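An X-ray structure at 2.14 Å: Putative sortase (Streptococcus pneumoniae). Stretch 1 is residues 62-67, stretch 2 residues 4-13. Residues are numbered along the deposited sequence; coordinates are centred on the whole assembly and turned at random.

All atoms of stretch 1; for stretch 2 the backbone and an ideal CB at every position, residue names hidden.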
# COMPACT_ATOMS: atom_id res chain seq x y z
N ALA A 62 -14.24 -0.17 -0.97
CA ALA A 62 -14.01 -0.83 0.28
C ALA A 62 -12.52 -0.69 0.67
O ALA A 62 -11.64 -0.60 -0.19
CB ALA A 62 -14.40 -2.33 0.19
N VAL A 63 -12.26 -0.65 1.96
CA VAL A 63 -10.91 -0.72 2.41
C VAL A 63 -10.31 -2.13 2.07
O VAL A 63 -10.86 -3.20 2.45
CB VAL A 63 -10.88 -0.50 3.90
CG1 VAL A 63 -9.49 -0.71 4.40
CG2 VAL A 63 -11.43 0.95 4.20
N TYR A 64 -9.21 -2.12 1.31
CA TYR A 64 -8.64 -3.36 0.94
C TYR A 64 -7.64 -3.94 2.04
O TYR A 64 -7.50 -5.19 2.17
CB TYR A 64 -7.88 -3.13 -0.37
CG TYR A 64 -7.11 -4.39 -0.84
CD1 TYR A 64 -7.78 -5.53 -1.26
CD2 TYR A 64 -5.69 -4.40 -0.88
CE1 TYR A 64 -7.09 -6.68 -1.69
CE2 TYR A 64 -4.99 -5.56 -1.28
CZ TYR A 64 -5.71 -6.65 -1.72
OH TYR A 64 -5.04 -7.74 -2.18
N GLY A 65 -6.91 -3.05 2.73
CA GLY A 65 -5.91 -3.44 3.75
C GLY A 65 -5.66 -2.28 4.69
O GLY A 65 -6.19 -1.17 4.48
N TYR A 66 -4.89 -2.53 5.76
CA TYR A 66 -4.39 -1.45 6.60
C TYR A 66 -2.89 -1.42 6.62
O TYR A 66 -2.25 -2.49 6.69
CB TYR A 66 -4.89 -1.52 8.06
CG TYR A 66 -6.10 -0.68 8.21
CD1 TYR A 66 -7.30 -1.19 7.79
CD2 TYR A 66 -6.07 0.57 8.81
CE1 TYR A 66 -8.45 -0.51 7.91
CE2 TYR A 66 -7.28 1.34 8.91
CZ TYR A 66 -8.42 0.74 8.45
OH TYR A 66 -9.65 1.27 8.46
N LEU A 67 -2.35 -0.21 6.64
CA LEU A 67 -0.93 -0.07 6.54
C LEU A 67 -0.42 0.77 7.75
O LEU A 67 -1.00 1.83 8.12
CB LEU A 67 -0.56 0.61 5.19
CG LEU A 67 0.94 0.79 4.91
CD1 LEU A 67 1.17 0.86 3.39
CD2 LEU A 67 1.52 2.12 5.52
N UNK A 4 -9.77 5.95 17.02
CA UNK A 4 -10.03 6.92 15.87
C UNK A 4 -9.50 6.41 14.53
O UNK A 4 -10.28 6.01 13.63
CB UNK A 4 -9.38 8.27 16.16
N UNK A 5 -8.18 6.38 14.38
CA UNK A 5 -7.55 5.43 13.43
C UNK A 5 -7.82 3.93 13.78
O UNK A 5 -8.15 3.10 12.91
CB UNK A 5 -6.04 5.68 13.40
N UNK A 6 -7.66 3.62 15.06
CA UNK A 6 -7.86 2.26 15.49
C UNK A 6 -9.29 1.73 15.27
O UNK A 6 -9.51 0.53 15.28
CB UNK A 6 -7.50 2.15 16.97
N UNK A 7 -10.27 2.59 15.02
CA UNK A 7 -11.63 2.14 14.95
C UNK A 7 -11.95 1.54 13.55
O UNK A 7 -12.67 0.53 13.39
CB UNK A 7 -12.57 3.30 15.27
N UNK A 8 -11.41 2.18 12.52
CA UNK A 8 -11.62 1.71 11.19
C UNK A 8 -10.94 0.37 11.03
O UNK A 8 -11.50 -0.52 10.44
CB UNK A 8 -11.11 2.72 10.16
N UNK A 9 -9.73 0.28 11.58
CA UNK A 9 -8.93 -0.94 11.54
C UNK A 9 -9.70 -2.04 12.26
O UNK A 9 -9.79 -3.18 11.79
CB UNK A 9 -7.55 -0.73 12.17
N UNK A 10 -10.25 -1.74 13.43
CA UNK A 10 -10.92 -2.83 14.13
C UNK A 10 -12.14 -3.24 13.30
O UNK A 10 -12.44 -4.44 13.20
CB UNK A 10 -11.32 -2.42 15.55
N UNK A 11 -12.83 -2.29 12.67
CA UNK A 11 -13.99 -2.73 11.88
C UNK A 11 -13.57 -3.56 10.62
O UNK A 11 -14.10 -4.69 10.37
CB UNK A 11 -14.80 -1.51 11.45
N UNK A 12 -12.60 -3.01 9.86
CA UNK A 12 -11.90 -3.78 8.82
C UNK A 12 -11.67 -5.20 9.27
O UNK A 12 -12.24 -6.14 8.68
CB UNK A 12 -10.56 -3.13 8.46
N UNK A 13 -10.89 -5.37 10.35
CA UNK A 13 -10.55 -6.70 10.81
C UNK A 13 -11.76 -7.56 11.14
O UNK A 13 -11.80 -8.72 10.71
CB UNK A 13 -9.65 -6.60 12.04

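Stretch 2 is a helix running at 145° to the short strand of stretch 1, and what it meets there is chiefly the ring of Tyr 66.

Position 4 opens the stretch, with nothing of stretch 1 within reach of its CB; almost any residue would fit, and the deposited one is Gly 4. At position 5 the CB points sideways and also lies beyond contact, so many side chains would suit, including long ones able to reach back toward Tyr 66. It holds Gln 5, poorly ordered, whose end bends nearer to stretch 1. Positions 6 and 7 point away; any helix-tolerant residue would serve, and they are Val 6 and Lys 7.

Position 8 is the most restrictive. Its CA-to-CB direction leads straight at the phenol, and the ideal CB would sit 2.7 Å from the OH of Tyr 66, a clash. Its backbone angles, -67/-42, are ordinary helical values open to any L-residue, so it is the lack of room that calls for glycine. The residue is Gly 8, and the space lets the Tyr 66 OH come within 3.0 Å of the Gly 8 C. Tyr 66 OH is also 3.2 Å from Gly 8 O, but the angle is too poor for a hydrogen bond.

At position 9 the CB points sideways, 3.9 Å from Tyr 66 CE2, and the CA lies over the tyrosine face. A side chain leaving here can run alongside the ring, so a flat aromatic or a medium-sized aliphatic group would suit. The residue is His 9. Its CA makes a CH-pi contact, 3.7 Å from the centroid of the Tyr 66 ring, and with chi1 in t its imidazole turns an edge toward the same ring, planes at 82°. His 9 CD2 reaches Tyr 66 CB at 3.7 Å, while NE2 is hydrogen-bonded elsewhere in the structure.

Position 10 points away and position 11 sideways, both free of stretch 1; many residues would do, and they are Ala 10 and Thr 11.

Position 12 points toward stretch 1, its ideal CB 3.4 Å from Tyr 66 CE1 and 4.8 Å from Val 63 CG1. A large apolar side chain, Leu, Met or Phe, could extend from here along residues 63-65. Phe 12 does so: its CD1 lies 4.0 Å from Val 63 CG1, and its CZ 3.8 Å from Gly 65 CA. Its ring meets that of Tyr 66 obliquely.

Position 13 points sideways, out of contact and undemanding; it is Val 13.

Stretch 2 (4-13) GQVKGHATFV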
# COMPACT_ATOMS: atom_id res chain seq x y z
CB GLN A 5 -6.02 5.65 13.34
CG GLN A 5 -5.59 6.84 12.46
CD GLN A 5 -6.38 6.91 11.10
OE1 GLN A 5 -6.61 5.86 10.38
NE2 GLN A 5 -6.81 8.16 10.75
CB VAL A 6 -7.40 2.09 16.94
CG1 VAL A 6 -6.34 3.16 17.28
CG2 VAL A 6 -8.61 2.03 17.91
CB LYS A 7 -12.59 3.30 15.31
CG LYS A 7 -14.05 2.99 15.06
CD LYS A 7 -14.52 1.91 16.06
CE LYS A 7 -16.06 1.68 16.03
NZ LYS A 7 -16.57 1.08 17.32
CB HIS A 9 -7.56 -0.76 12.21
CG HIS A 9 -6.80 -2.04 12.28
ND1 HIS A 9 -6.67 -2.78 13.44
CD2 HIS A 9 -6.18 -2.76 11.31
CE1 HIS A 9 -5.99 -3.88 13.19
NE2 HIS A 9 -5.67 -3.88 11.91
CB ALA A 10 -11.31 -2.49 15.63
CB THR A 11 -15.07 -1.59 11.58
OG1 THR A 11 -15.01 -1.18 10.20
CG2 THR A 11 -14.95 -0.37 12.56
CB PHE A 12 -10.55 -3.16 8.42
CG PHE A 12 -9.80 -3.99 7.42
CD1 PHE A 12 -10.33 -4.21 6.15
CD2 PHE A 12 -8.58 -4.61 7.76
CE1 PHE A 12 -9.63 -5.01 5.22
CE2 PHE A 12 -7.88 -5.39 6.83
CZ PHE A 12 -8.42 -5.59 5.56
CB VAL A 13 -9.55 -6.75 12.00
CG1 VAL A 13 -9.36 -8.23 12.49
CG2 VAL A 13 -8.24 -6.20 11.58
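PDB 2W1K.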